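Local coordinates for protein Keto/oxoacid ferredoxin oxidoreductase, gamma subunit (PDB 3ON3) that probably serves as the gamma subunit of an oxoacid:ferredoxin oxidoreductase, an enzyme that oxidises 2-oxoacids and passes the electrons to ferredoxin, at residues K35-S40 with V56-G61; A26-I31 with E149-A154; T113-I118 with E176-A181; V134-M139 with K169-G174; T69-L74 with A87-G92. All blocks are in the same frame, centred on the assembly; numbering follows the deposited sequence.

Interaction 1: residues K35-S40 with V56-G61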
# COMPACT_ATOMS: atom_id res chain seq x y z
N LYS B 35 0.40 -11.35 -14.22
CA LYS B 35 1.84 -11.16 -14.04
C LYS B 35 2.23 -11.20 -12.55
O LYS B 35 1.39 -11.46 -11.68
CB LYS B 35 2.30 -9.86 -14.70
CG LYS B 35 1.97 -9.79 -16.18
CD LYS B 35 2.23 -8.41 -16.78
CE LYS B 35 2.04 -8.42 -18.30
NZ LYS B 35 2.45 -7.13 -18.94
N GLN B 36 3.50 -10.97 -12.28
CA GLN B 36 3.99 -10.85 -10.91
C GLN B 36 4.21 -9.38 -10.63
O GLN B 36 4.46 -8.61 -11.54
CB GLN B 36 5.30 -11.62 -10.74
CG GLN B 36 5.30 -12.99 -11.40
CD GLN B 36 5.51 -14.11 -10.41
OE1 GLN B 36 5.10 -14.02 -9.26
NE2 GLN B 36 6.16 -15.18 -10.86
N ALA B 37 4.14 -8.99 -9.36
CA ALA B 37 4.35 -7.59 -9.04
C ALA B 37 4.71 -7.38 -7.58
O ALA B 37 4.31 -8.15 -6.70
CB ALA B 37 3.12 -6.76 -9.41
N VAL B 38 5.46 -6.32 -7.35
CA VAL B 38 5.84 -5.93 -6.01
C VAL B 38 5.59 -4.43 -5.88
O VAL B 38 5.93 -3.65 -6.76
CB VAL B 38 7.30 -6.34 -5.73
CG1 VAL B 38 8.26 -5.49 -6.54
CG2 VAL B 38 7.60 -6.28 -4.23
N GLN B 39 4.93 -4.05 -4.80
CA GLN B 39 4.62 -2.64 -4.56
C GLN B 39 5.22 -2.24 -3.20
O GLN B 39 5.17 -3.01 -2.25
CB GLN B 39 3.11 -2.43 -4.56
CG GLN B 39 2.68 -0.98 -4.64
CD GLN B 39 2.89 -0.24 -3.34
OE1 GLN B 39 2.63 -0.77 -2.25
NE2 GLN B 39 3.35 1.01 -3.44
N SER B 40 5.80 -1.05 -3.11
CA SER B 40 6.50 -0.67 -1.89
C SER B 40 6.78 0.82 -1.81
O SER B 40 6.79 1.50 -2.83
CB SER B 40 7.83 -1.41 -1.78
OG SER B 40 8.75 -0.92 -2.74
N VAL B 56 6.36 0.48 -8.11
CA VAL B 56 5.83 -0.81 -8.53
C VAL B 56 6.74 -1.43 -9.59
O VAL B 56 7.20 -0.76 -10.52
CB VAL B 56 4.33 -0.74 -8.99
CG1 VAL B 56 4.14 0.31 -10.06
CG2 VAL B 56 3.85 -2.12 -9.49
N ILE B 57 7.00 -2.71 -9.43
CA ILE B 57 7.82 -3.44 -10.37
C ILE B 57 7.00 -4.63 -10.83
O ILE B 57 6.49 -5.40 -10.01
CB ILE B 57 9.13 -3.95 -9.73
CG1 ILE B 57 9.88 -2.80 -9.03
CG2 ILE B 57 10.00 -4.62 -10.79
CD1 ILE B 57 10.97 -3.30 -8.08
N ILE B 58 6.87 -4.76 -12.14
CA ILE B 58 6.03 -5.78 -12.75
C ILE B 58 6.90 -6.61 -13.67
O ILE B 58 7.85 -6.10 -14.27
CB ILE B 58 4.88 -5.11 -13.54
CG1 ILE B 58 3.92 -4.42 -12.57
CG2 ILE B 58 4.16 -6.10 -14.47
CD1 ILE B 58 3.07 -3.35 -13.24
N SER B 59 6.60 -7.89 -13.78
CA SER B 59 7.36 -8.73 -14.68
C SER B 59 6.62 -10.01 -15.01
O SER B 59 5.80 -10.51 -14.22
CB SER B 59 8.73 -9.04 -14.09
OG SER B 59 9.52 -9.75 -15.01
N ASP B 60 6.90 -10.54 -16.20
CA ASP B 60 6.38 -11.83 -16.61
C ASP B 60 6.93 -12.92 -15.70
O ASP B 60 6.32 -13.98 -15.54
CB ASP B 60 6.75 -12.12 -18.07
CG ASP B 60 5.83 -11.43 -19.05
OD1 ASP B 60 4.60 -11.60 -18.93
OD2 ASP B 60 6.34 -10.72 -19.95
N GLY B 61 8.08 -12.65 -15.10
CA GLY B 61 8.67 -13.58 -14.16
C GLY B 61 8.72 -13.04 -12.74
O GLY B 61 7.93 -12.16 -12.37

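Interaction 2: residues A26-I31 with E149-A154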
# COMPACT_ATOMS: atom_id res chain seq x y z
N ALA B 26 -0.17 -2.71 -9.02
CA ALA B 26 0.37 -4.03 -8.72
C ALA B 26 -0.69 -5.14 -8.86
O ALA B 26 -0.41 -6.22 -9.39
CB ALA B 26 1.02 -4.04 -7.29
N GLU B 27 -1.90 -4.87 -8.38
CA GLU B 27 -3.00 -5.83 -8.45
C GLU B 27 -3.59 -5.96 -9.87
O GLU B 27 -4.08 -7.03 -10.25
CB GLU B 27 -4.08 -5.49 -7.40
CG GLU B 27 -3.59 -5.73 -5.95
CD GLU B 27 -4.48 -5.11 -4.87
OE1 GLU B 27 -5.43 -4.38 -5.20
OE2 GLU B 27 -4.20 -5.36 -3.66
N ALA B 28 -3.51 -4.89 -10.66
CA ALA B 28 -3.92 -4.97 -12.06
C ALA B 28 -3.04 -5.98 -12.76
O ALA B 28 -3.52 -6.85 -13.46
CB ALA B 28 -3.81 -3.62 -12.74
N ALA B 29 -1.73 -5.88 -12.52
CA ALA B 29 -0.77 -6.77 -13.16
C ALA B 29 -0.92 -8.23 -12.75
O ALA B 29 -0.83 -9.12 -13.58
CB ALA B 29 0.65 -6.29 -12.88
N SER B 30 -1.11 -8.48 -11.46
CA SER B 30 -0.99 -9.85 -10.94
C SER B 30 -2.34 -10.55 -10.84
O SER B 30 -2.58 -11.53 -11.52
CB SER B 30 -0.28 -9.85 -9.59
OG SER B 30 -0.87 -8.88 -8.74
N ILE B 31 -3.21 -10.03 -9.98
CA ILE B 31 -4.56 -10.56 -9.85
C ILE B 31 -5.27 -10.64 -11.19
O ILE B 31 -5.84 -11.68 -11.52
CB ILE B 31 -5.42 -9.69 -8.92
CG1 ILE B 31 -4.75 -9.55 -7.55
CG2 ILE B 31 -6.81 -10.29 -8.78
CD1 ILE B 31 -5.48 -8.62 -6.62
N GLU B 149 -8.40 -3.30 -19.16
CA GLU B 149 -9.35 -4.07 -18.36
C GLU B 149 -8.80 -4.43 -16.97
O GLU B 149 -9.51 -4.27 -15.97
CB GLU B 149 -9.84 -5.34 -19.11
CG GLU B 149 -10.73 -6.25 -18.24
CD GLU B 149 -11.20 -7.55 -18.92
OE1 GLU B 149 -10.80 -7.86 -20.06
OE2 GLU B 149 -12.00 -8.28 -18.29
N ALA B 150 -7.55 -4.90 -16.92
CA ALA B 150 -6.89 -5.25 -15.66
C ALA B 150 -6.88 -4.07 -14.70
O ALA B 150 -7.23 -4.19 -13.52
CB ALA B 150 -5.45 -5.72 -15.91
N ALA B 151 -6.47 -2.93 -15.22
CA ALA B 151 -6.36 -1.72 -14.42
C ALA B 151 -7.72 -1.23 -13.96
O ALA B 151 -7.88 -0.79 -12.81
CB ALA B 151 -5.61 -0.61 -15.20
N GLU B 152 -8.70 -1.29 -14.85
CA GLU B 152 -10.05 -0.86 -14.51
C GLU B 152 -10.61 -1.71 -13.36
O GLU B 152 -11.20 -1.19 -12.42
CB GLU B 152 -10.99 -0.96 -15.72
CG GLU B 152 -12.34 -0.29 -15.44
CD GLU B 152 -13.40 -0.54 -16.50
OE1 GLU B 152 -13.21 -1.39 -17.40
OE2 GLU B 152 -14.45 0.13 -16.40
N LYS B 153 -10.46 -3.03 -13.47
CA LYS B 153 -10.93 -3.96 -12.44
C LYS B 153 -10.23 -3.67 -11.13
O LYS B 153 -10.88 -3.56 -10.09
CB LYS B 153 -10.69 -5.41 -12.85
CG LYS B 153 -11.66 -5.95 -13.90
CD LYS B 153 -11.56 -7.46 -13.99
CE LYS B 153 -12.53 -8.02 -15.00
NZ LYS B 153 -12.53 -9.51 -14.97
N ALA B 154 -8.90 -3.55 -11.18
CA ALA B 154 -8.12 -3.15 -10.00
C ALA B 154 -8.54 -1.82 -9.39
O ALA B 154 -8.64 -1.71 -8.17
CB ALA B 154 -6.60 -3.16 -10.31
O HOH W 1 -7.60 -3.93 -6.79

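Interaction 3: residues T113-I118 with E176-A181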
# COMPACT_ATOMS: atom_id res chain seq x y z
N THR B 113 4.87 13.49 -21.18
CA THR B 113 3.48 13.87 -21.35
C THR B 113 3.05 14.70 -20.17
O THR B 113 3.37 14.37 -19.04
CB THR B 113 2.55 12.65 -21.45
OG1 THR B 113 2.92 11.89 -22.61
CG2 THR B 113 1.09 13.09 -21.58
N ALA B 114 2.33 15.78 -20.44
CA ALA B 114 1.90 16.69 -19.39
C ALA B 114 0.46 17.12 -19.61
O ALA B 114 0.11 17.55 -20.70
CB ALA B 114 2.83 17.92 -19.34
N PHE B 115 -0.36 17.00 -18.58
CA PHE B 115 -1.71 17.55 -18.64
C PHE B 115 -2.20 17.89 -17.26
O PHE B 115 -1.53 17.60 -16.27
CB PHE B 115 -2.71 16.67 -19.43
CG PHE B 115 -3.18 15.43 -18.70
CD1 PHE B 115 -4.36 15.44 -17.96
CD2 PHE B 115 -2.50 14.22 -18.83
CE1 PHE B 115 -4.84 14.30 -17.32
CE2 PHE B 115 -2.96 13.06 -18.20
CZ PHE B 115 -4.13 13.09 -17.44
N ASN B 116 -3.36 18.54 -17.20
CA ASN B 116 -3.92 19.01 -15.94
C ASN B 116 -4.54 17.89 -15.12
O ASN B 116 -5.74 17.88 -14.88
CB ASN B 116 -4.93 20.13 -16.20
CG ASN B 116 -6.09 19.69 -17.08
OD1 ASN B 116 -6.02 18.67 -17.78
ND2 ASN B 116 -7.16 20.46 -17.06
N ILE B 117 -3.70 16.95 -14.69
CA ILE B 117 -4.15 15.79 -13.91
C ILE B 117 -5.02 16.15 -12.72
O ILE B 117 -6.10 15.60 -12.52
CB ILE B 117 -2.96 14.97 -13.39
CG1 ILE B 117 -2.14 14.40 -14.55
CG2 ILE B 117 -3.46 13.85 -12.49
CD1 ILE B 117 -0.78 13.81 -14.16
N ILE B 118 -4.52 17.06 -11.90
CA ILE B 118 -5.19 17.40 -10.66
C ILE B 118 -6.52 18.10 -10.96
O ILE B 118 -7.53 17.85 -10.32
CB ILE B 118 -4.29 18.28 -9.75
CG1 ILE B 118 -3.37 17.40 -8.90
CG2 ILE B 118 -5.13 19.07 -8.79
CD1 ILE B 118 -1.91 17.62 -9.11
N GLU B 176 -7.83 8.87 -21.46
CA GLU B 176 -8.07 9.59 -22.70
C GLU B 176 -7.08 10.75 -22.89
O GLU B 176 -6.46 10.88 -23.94
CB GLU B 176 -9.48 10.17 -22.74
CG GLU B 176 -10.61 9.17 -22.69
CD GLU B 176 -11.94 9.85 -22.55
OE1 GLU B 176 -11.98 11.03 -22.14
OE2 GLU B 176 -12.96 9.20 -22.84
N LYS B 177 -6.96 11.59 -21.86
CA LYS B 177 -6.15 12.81 -21.95
C LYS B 177 -4.66 12.54 -22.12
O LYS B 177 -3.99 13.24 -22.86
CB LYS B 177 -6.37 13.72 -20.74
CG LYS B 177 -7.76 14.33 -20.64
CD LYS B 177 -7.75 15.45 -19.61
CE LYS B 177 -9.11 16.06 -19.41
NZ LYS B 177 -8.98 17.40 -18.76
N ALA B 178 -4.14 11.52 -21.45
CA ALA B 178 -2.75 11.13 -21.67
C ALA B 178 -2.48 10.78 -23.14
O ALA B 178 -1.46 11.17 -23.70
CB ALA B 178 -2.37 9.97 -20.79
N LEU B 179 -3.40 10.04 -23.76
CA LEU B 179 -3.23 9.63 -25.14
C LEU B 179 -3.20 10.88 -26.02
O LEU B 179 -2.36 10.97 -26.89
CB LEU B 179 -4.32 8.65 -25.58
CG LEU B 179 -4.17 7.26 -24.94
CD1 LEU B 179 -5.34 6.33 -25.30
CD2 LEU B 179 -2.82 6.60 -25.27
N ALA B 180 -4.09 11.83 -25.76
CA ALA B 180 -4.20 13.01 -26.60
C ALA B 180 -3.11 14.05 -26.31
O ALA B 180 -2.76 14.83 -27.18
CB ALA B 180 -5.59 13.62 -26.48
N ALA B 181 -2.56 14.04 -25.09
CA ALA B 181 -1.58 15.04 -24.71
C ALA B 181 -0.16 14.66 -25.13
O ALA B 181 0.68 15.52 -25.33
CB ALA B 181 -1.64 15.32 -23.20
O HOH W 2 2.33 16.77 -23.34
O HOH W 3 -7.78 19.12 -20.50

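Interaction 4: residues V134-M139 with K169-G174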
# COMPACT_ATOMS: atom_id res chain seq x y z
N VAL B 134 -7.04 9.45 -11.90
CA VAL B 134 -6.71 10.08 -13.17
C VAL B 134 -5.30 9.73 -13.65
O VAL B 134 -5.11 9.31 -14.79
CB VAL B 134 -6.83 11.59 -13.10
CG1 VAL B 134 -6.56 12.20 -14.50
CG2 VAL B 134 -8.20 11.99 -12.60
N ALA B 135 -4.32 9.88 -12.77
CA ALA B 135 -2.92 9.65 -13.12
C ALA B 135 -2.70 8.18 -13.47
O ALA B 135 -1.88 7.83 -14.31
CB ALA B 135 -2.02 10.07 -11.97
N LEU B 136 -3.44 7.32 -12.80
CA LEU B 136 -3.32 5.88 -12.97
C LEU B 136 -3.85 5.49 -14.35
O LEU B 136 -3.25 4.66 -15.04
CB LEU B 136 -4.10 5.18 -11.86
CG LEU B 136 -4.03 3.68 -11.65
CD1 LEU B 136 -4.86 2.95 -12.72
CD2 LEU B 136 -2.58 3.19 -11.61
N GLY B 137 -4.97 6.09 -14.74
CA GLY B 137 -5.51 5.91 -16.09
C GLY B 137 -4.50 6.40 -17.11
O GLY B 137 -4.23 5.75 -18.14
N ALA B 138 -3.90 7.54 -16.81
CA ALA B 138 -2.88 8.10 -17.71
C ALA B 138 -1.67 7.17 -17.82
O ALA B 138 -1.18 6.94 -18.93
CB ALA B 138 -2.47 9.47 -17.26
N MSE B 139 -1.22 6.63 -16.69
CA MSE B 139 -0.03 5.78 -16.64
C MSE B 139 -0.23 4.47 -17.39
O MSE B 139 0.71 3.92 -17.95
CB MSE B 139 0.35 5.45 -15.19
CG MSE B 139 1.50 6.24 -14.65
SE MSE B 139 3.14 6.21 -15.72
CE MSE B 139 3.50 8.07 -15.38
N LYS B 169 -15.03 7.31 -14.21
CA LYS B 169 -14.86 8.53 -14.99
C LYS B 169 -13.43 9.09 -14.89
O LYS B 169 -12.83 9.48 -15.89
CB LYS B 169 -15.89 9.58 -14.57
CG LYS B 169 -15.91 10.83 -15.46
CD LYS B 169 -17.01 11.79 -15.03
CE LYS B 169 -17.06 13.02 -15.92
NZ LYS B 169 -17.33 12.65 -17.34
N ALA B 170 -12.88 9.12 -13.68
CA ALA B 170 -11.53 9.63 -13.46
C ALA B 170 -10.53 8.78 -14.23
O ALA B 170 -9.61 9.29 -14.87
CB ALA B 170 -11.19 9.63 -11.95
N PHE B 171 -10.69 7.47 -14.11
CA PHE B 171 -9.79 6.53 -14.77
C PHE B 171 -9.86 6.70 -16.30
O PHE B 171 -8.83 6.79 -16.96
CB PHE B 171 -10.15 5.10 -14.37
CG PHE B 171 -9.47 4.04 -15.19
CD1 PHE B 171 -8.14 3.70 -14.96
CD2 PHE B 171 -10.17 3.35 -16.18
CE1 PHE B 171 -7.51 2.71 -15.71
CE2 PHE B 171 -9.55 2.36 -16.95
CZ PHE B 171 -8.22 2.03 -16.71
N GLN B 172 -11.07 6.73 -16.83
CA GLN B 172 -11.29 6.87 -18.28
C GLN B 172 -10.67 8.17 -18.79
O GLN B 172 -9.97 8.18 -19.79
CB GLN B 172 -12.79 6.81 -18.60
CG GLN B 172 -13.13 7.01 -20.06
CD GLN B 172 -12.37 6.07 -20.97
OE1 GLN B 172 -12.20 4.90 -20.67
NE2 GLN B 172 -11.89 6.59 -22.08
N MSE B 173 -10.93 9.26 -18.08
CA MSE B 173 -10.42 10.56 -18.47
C MSE B 173 -8.90 10.69 -18.40
O MSE B 173 -8.29 11.32 -19.27
CB MSE B 173 -11.07 11.67 -17.65
CG MSE B 173 -12.57 11.77 -17.87
SE MSE B 173 -13.26 13.54 -17.39
CE MSE B 173 -12.46 14.56 -18.85
N GLY B 174 -8.30 10.14 -17.35
CA GLY B 174 -6.85 10.10 -17.27
C GLY B 174 -6.32 9.41 -18.53
O GLY B 174 -5.40 9.88 -19.21

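Interaction 5: residues T69-L74 with A87-G92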
# COMPACT_ATOMS: atom_id res chain seq x y z
N THR B 69 16.91 -0.59 -10.07
CA THR B 69 17.76 0.58 -10.29
C THR B 69 16.99 1.71 -10.98
O THR B 69 16.11 2.33 -10.37
CB THR B 69 19.02 0.22 -11.12
OG1 THR B 69 18.65 -0.66 -12.19
CG2 THR B 69 20.07 -0.46 -10.24
N GLN B 70 17.33 1.98 -12.24
CA GLN B 70 16.62 3.01 -13.00
C GLN B 70 15.20 2.57 -13.32
O GLN B 70 14.95 1.41 -13.64
CB GLN B 70 17.37 3.37 -14.28
CG GLN B 70 18.41 4.45 -14.07
CD GLN B 70 18.89 5.06 -15.37
OE1 GLN B 70 18.90 4.40 -16.42
NE2 GLN B 70 19.29 6.33 -15.31
N CYS B 71 14.26 3.50 -13.23
CA CYS B 71 12.87 3.15 -13.49
C CYS B 71 12.47 3.45 -14.93
O CYS B 71 13.14 4.22 -15.63
CB CYS B 71 11.93 3.79 -12.46
SG CYS B 71 11.70 5.56 -12.58
N ASP B 72 11.40 2.81 -15.38
CA ASP B 72 11.01 2.86 -16.77
C ASP B 72 9.99 3.97 -17.00
O ASP B 72 9.86 4.48 -18.10
CB ASP B 72 10.44 1.52 -17.20
CG ASP B 72 11.46 0.41 -17.10
OD1 ASP B 72 12.18 0.17 -18.09
OD2 ASP B 72 11.54 -0.24 -16.03
N ALA B 73 9.31 4.36 -15.94
CA ALA B 73 8.26 5.35 -16.04
C ALA B 73 8.14 6.08 -14.72
O ALA B 73 8.34 5.51 -13.66
CB ALA B 73 6.92 4.68 -16.39
N LEU B 74 7.77 7.35 -14.79
CA LEU B 74 7.66 8.13 -13.56
C LEU B 74 6.51 9.13 -13.58
O LEU B 74 6.40 9.95 -14.50
CB LEU B 74 8.97 8.86 -13.28
CG LEU B 74 8.88 9.89 -12.14
CD1 LEU B 74 8.90 9.22 -10.75
CD2 LEU B 74 10.00 10.92 -12.25
N ALA B 87 15.99 12.04 -12.06
CA ALA B 87 17.32 11.52 -12.33
C ALA B 87 17.35 10.00 -12.43
O ALA B 87 18.21 9.43 -13.12
CB ALA B 87 18.32 12.00 -11.26
N ASP B 88 16.42 9.35 -11.75
CA ASP B 88 16.33 7.89 -11.74
C ASP B 88 15.68 7.34 -13.01
O ASP B 88 15.97 6.24 -13.45
CB ASP B 88 15.57 7.40 -10.51
CG ASP B 88 16.17 7.94 -9.21
OD1 ASP B 88 17.40 8.14 -9.16
OD2 ASP B 88 15.40 8.15 -8.25
N LEU B 89 14.80 8.14 -13.61
CA LEU B 89 14.09 7.70 -14.82
C LEU B 89 15.04 7.49 -15.99
O LEU B 89 15.77 8.41 -16.38
CB LEU B 89 13.03 8.73 -15.19
CG LEU B 89 12.31 8.47 -16.51
CD1 LEU B 89 11.43 7.22 -16.42
CD2 LEU B 89 11.50 9.70 -16.83
N LYS B 90 15.05 6.29 -16.55
CA LYS B 90 15.95 5.96 -17.64
C LYS B 90 15.67 6.85 -18.86
O LYS B 90 14.54 7.32 -19.04
CB LYS B 90 15.83 4.49 -18.03
CG LYS B 90 14.55 4.16 -18.77
CD LYS B 90 14.62 2.82 -19.48
CE LYS B 90 13.24 2.36 -19.92
NZ LYS B 90 12.47 3.40 -20.67
N GLU B 91 16.69 7.08 -19.68
CA GLU B 91 16.55 7.88 -20.90
C GLU B 91 15.56 7.25 -21.86
O GLU B 91 15.63 6.05 -22.14
CB GLU B 91 17.90 8.05 -21.59
CG GLU B 91 17.89 9.14 -22.66
CD GLU B 91 18.62 8.72 -23.92
OE1 GLU B 91 18.41 7.58 -24.37
OE2 GLU B 91 19.39 9.54 -24.46
N GLY B 92 14.65 8.06 -22.39
CA GLY B 92 13.58 7.57 -23.25
C GLY B 92 12.44 6.98 -22.43
O GLY B 92 11.46 6.47 -22.99
O HOH W 4 19.33 5.95 -18.63

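Interaction 1: residues K35-S40 with V56-G61
The beta hairpin of strands 36-43 and 52-59 brings Gln36 opposite Ser59 and Val38 opposite Ile57 as antiparallel hydrogen-bonded pairs, with Ala37-Ile58 and Gln39-Val56 as the non-hydrogen-bonded pairs. Gln36 N donates a hydrogen bond to Ser59 O at 3.0 Å, and Ser59 N returns a longer bond to Gln36 O at 3.2 Å; Val38 and Ile57 exchange two more. The carbonyls also meet CA-H groups, as where Ala37 CA lies 3.2 Å from Ile57 O. On one face Val38 and Ile57 lie side by side and point the same way: CG1 of Val38, set between the backbone N and the carbonyl carbon (chi1 70°), reaches Ile57 CB at 3.6 Å. Branched residues suit such an extended, partly covered position. Ala37 and Ile58 occupy the other face, where Ile58 packs on helix 18-32 and Ala37, its CB near Ile58 CG1, is small enough to lie against Ala26 of the same helix. Lys35 runs extended past the hairpin, its CD 3.8 Å from Ile58 CG2, to bond Val145 O through NZ. Strand 36-43 is an outermost strand within the chain, yet it pairs antiparallel with a strand of the second subunit, continuing the sheet across the dimer. Beyond Ser59 the chain bends in an ST turn, where Ser59 OG accepts from Gly61 N at 3.2 Å.

Interaction 2: residues A26-I31 with E149-A154
Glu27 turns its CG anti to its own carbonyl carbon (chi1 -69°) and extends CD away from the backbone (chi2 166°), letting its carboxylate meet Ala154 through a water. That water donates twice, to Glu27 OE1 at 2.7 Å and to Ala154 O at 2.8 Å, so a carbonyl of helix 148-157 is linked to a buried acid of helix 18-32. OE2 of Glu27 is engaged elsewhere, in a salt bridge with Arg158 and a hydrogen bond with Tyr43 OH of the second subunit; this company would probably keep the carboxylate ionised. Most of the rest is alanine packing. Helix 18-32 lies on strands 36-43 and 52-59 of the sheet, Ala26 on Ala37 and Val56 and Ala29 on Ile58, and helix 148-157 packs on it at Ala28. The two helices cross steeply, at 119° between their short segments, with the axes 7.9 Å apart, a close approach that methyl side chains permit. The CB of Ala28 fits among three alanines of the other helix: it lies 3.6 Å from Ala151 CA, and 3.7 Å from Ala154 CB. Ala150 CB in turn presses on Ala28 O at 3.3 Å, and Ala154 CB also meets the backbone N of Ala28. Tyr32 of helix 18-32 touches Ala150 and Ala154 too. Within the wider, pi-type turn at 28-31, Ser30 OG donates to Ala26 O at 2.8 Å while Ser30 N reaches that same oxygen from the opposite face of the carbonyl plane.

Interaction 3: residues T113-I118 with E176-A181
Lys177 lays its aliphatic stem across Phe115, the side chains crossing at about a right angle. Its CB sits over the centre of one ring face, a CH-pi contact 3.8 Å from the centroid, and CD follows at 3.8 Å from Phe115 CD1; Ile117 CG1 lies over the opposite face, offset toward the rim. Phe115 CG, between its backbone N and carbonyl carbon (chi1 75°), comes 4.2 Å from Lys177 CB. Lys177 NZ makes a weak bond to Asn116 OD1 at 3.4 Å and shares a water with that oxygen, but its stronger partners are Thr120 and Asp124 of helix 117-125. Next comes Ala178, its small CB 4.1 Å from Phe115 CE2. A turn later Ala181 CB touches Thr113 CG2 at 3.9 Å, and Ala181 O accepts from a water that also accepts from Ala114 N. The contact packs the last turns of helix 164-181 on strand 111-115, an outermost strand of the alpha/beta sheet within this chain. An alanine in place of Phe115 would probably open a gap beneath the Lys177 stem and Ala178, leaving the lysine freer to shift. The lysine does two jobs, its methylenes covering an aromatic ring while its ammonium stays among oxygen acceptors.

Interaction 4: residues V134-M139 with K169-G174
A close helix-helix crossing, made through glycine, sets Val134 and Gly137 of helix 131-143 against Ala170, Phe171 and Gly174 of helix 164-181. The axes of the short segments come within 6.5 Å at a crossing angle of -41°, and the backbones meet directly through CA-H...O contacts. Gly174 CA lies 3.1 Å from Val134 O, Gly137 CA 3.5 Å from Phe171 O, and Val134 CA meets Ala170 O in the same fashion. Glycine suits both places: a CB on Gly174 would run into Val134 O, and one on Gly137 into Phe171 O, with the backbones as they stand. In this alpha/beta fold helix 131-143 rests on strands 71-76 and 93-98 of the sheet, through residues such as Ala138 and Met139 (selenomethionine here), while helix 164-181 packs beside it. Val134 puts CG1 anti to its backbone N (chi1 -176°), tight against Gly174 CA at 3.5 Å, and its CG2 reaches Ala170 CB at 3.9 Å. An alanine at Val134 would probably leave a gap beside Gly174 and Ala170, and take away a neighbour of the Phe115 ring. At the other flank Leu136 CD1 comes to the edge of the Phe171 ring, near its plane, 4.0 Å from CE1. Gly137 CA approaches the same ring obliquely, 3.6 Å from Phe171 CD1.

Interaction 5: residues T69-L74 with A87-G92
Lys90 N donates to Cys71 O in an almost straight hydrogen bond of 3.0 Å (178° at the hydrogen). A second backbone bond, Cys71 N to Asp88 O at 3.2 Å, is bent, its donor standing well above the carbonyl plane. Cys71 O has carbon neighbours as well: Leu89 CD1 at 3.5 Å, and CG of Lys90, which chi1 of 73° places between its own backbone N and carbonyl carbon. Leu89 is the apolar wedge of the contact. Its CD1 touches the backbone at the corner, at Asp72 O and Ala73 N, and lies 4.3 Å from Leu74 CB and 4.2 Å from Cys71 SG; a leucine suits this buried place, since its branched end can fill the bend. Toward the surface the partners become polar and looser. Gln70 runs its extended side chain past Asp88 O, and its OE1 accepts at 2.7 Å from a water that in turn accepts from Glu91 N. Asp72 and Lys90 cross with opposite charges near each other but beyond a salt bridge, OD1 to NZ being 4.1 Å; OD2 of Asp72 accepts instead from Glu7 N. Asp88 likewise has its partner elsewhere, in a salt bridge with Arg9 of strand 6-12. The two segments lie on strand 71-76 and just ahead of strand 93-98, neighbours in the parallel part of the sheet, with helix 79-85 in the crossover that joins them and strand 6-12 flanking 71-76.

In the fold
From the N terminus, interaction 2 opens first, in helix 18-32, and its long loop holds two smaller ones in series: the hairpin of interaction 1, then interaction 5, closed across helix 79-85. Interaction 3 opens at strand 111-115 and interaction 4 at helix 131-143 before helix 148-157 closes interaction 2, so both cross it. Helix 164-181 then closes interaction 4 and, near the C terminus, interaction 3, in which 4 is nested. Interactions 1, 3 and 5 all reach the mixed sheet. Ala138 joins 3 to 4, Phe171 packs on Ala151 and Glu152 of 2, Met139 touches Ala73 and Leu74 of 5, and Ala29 meets Ile58 of 1.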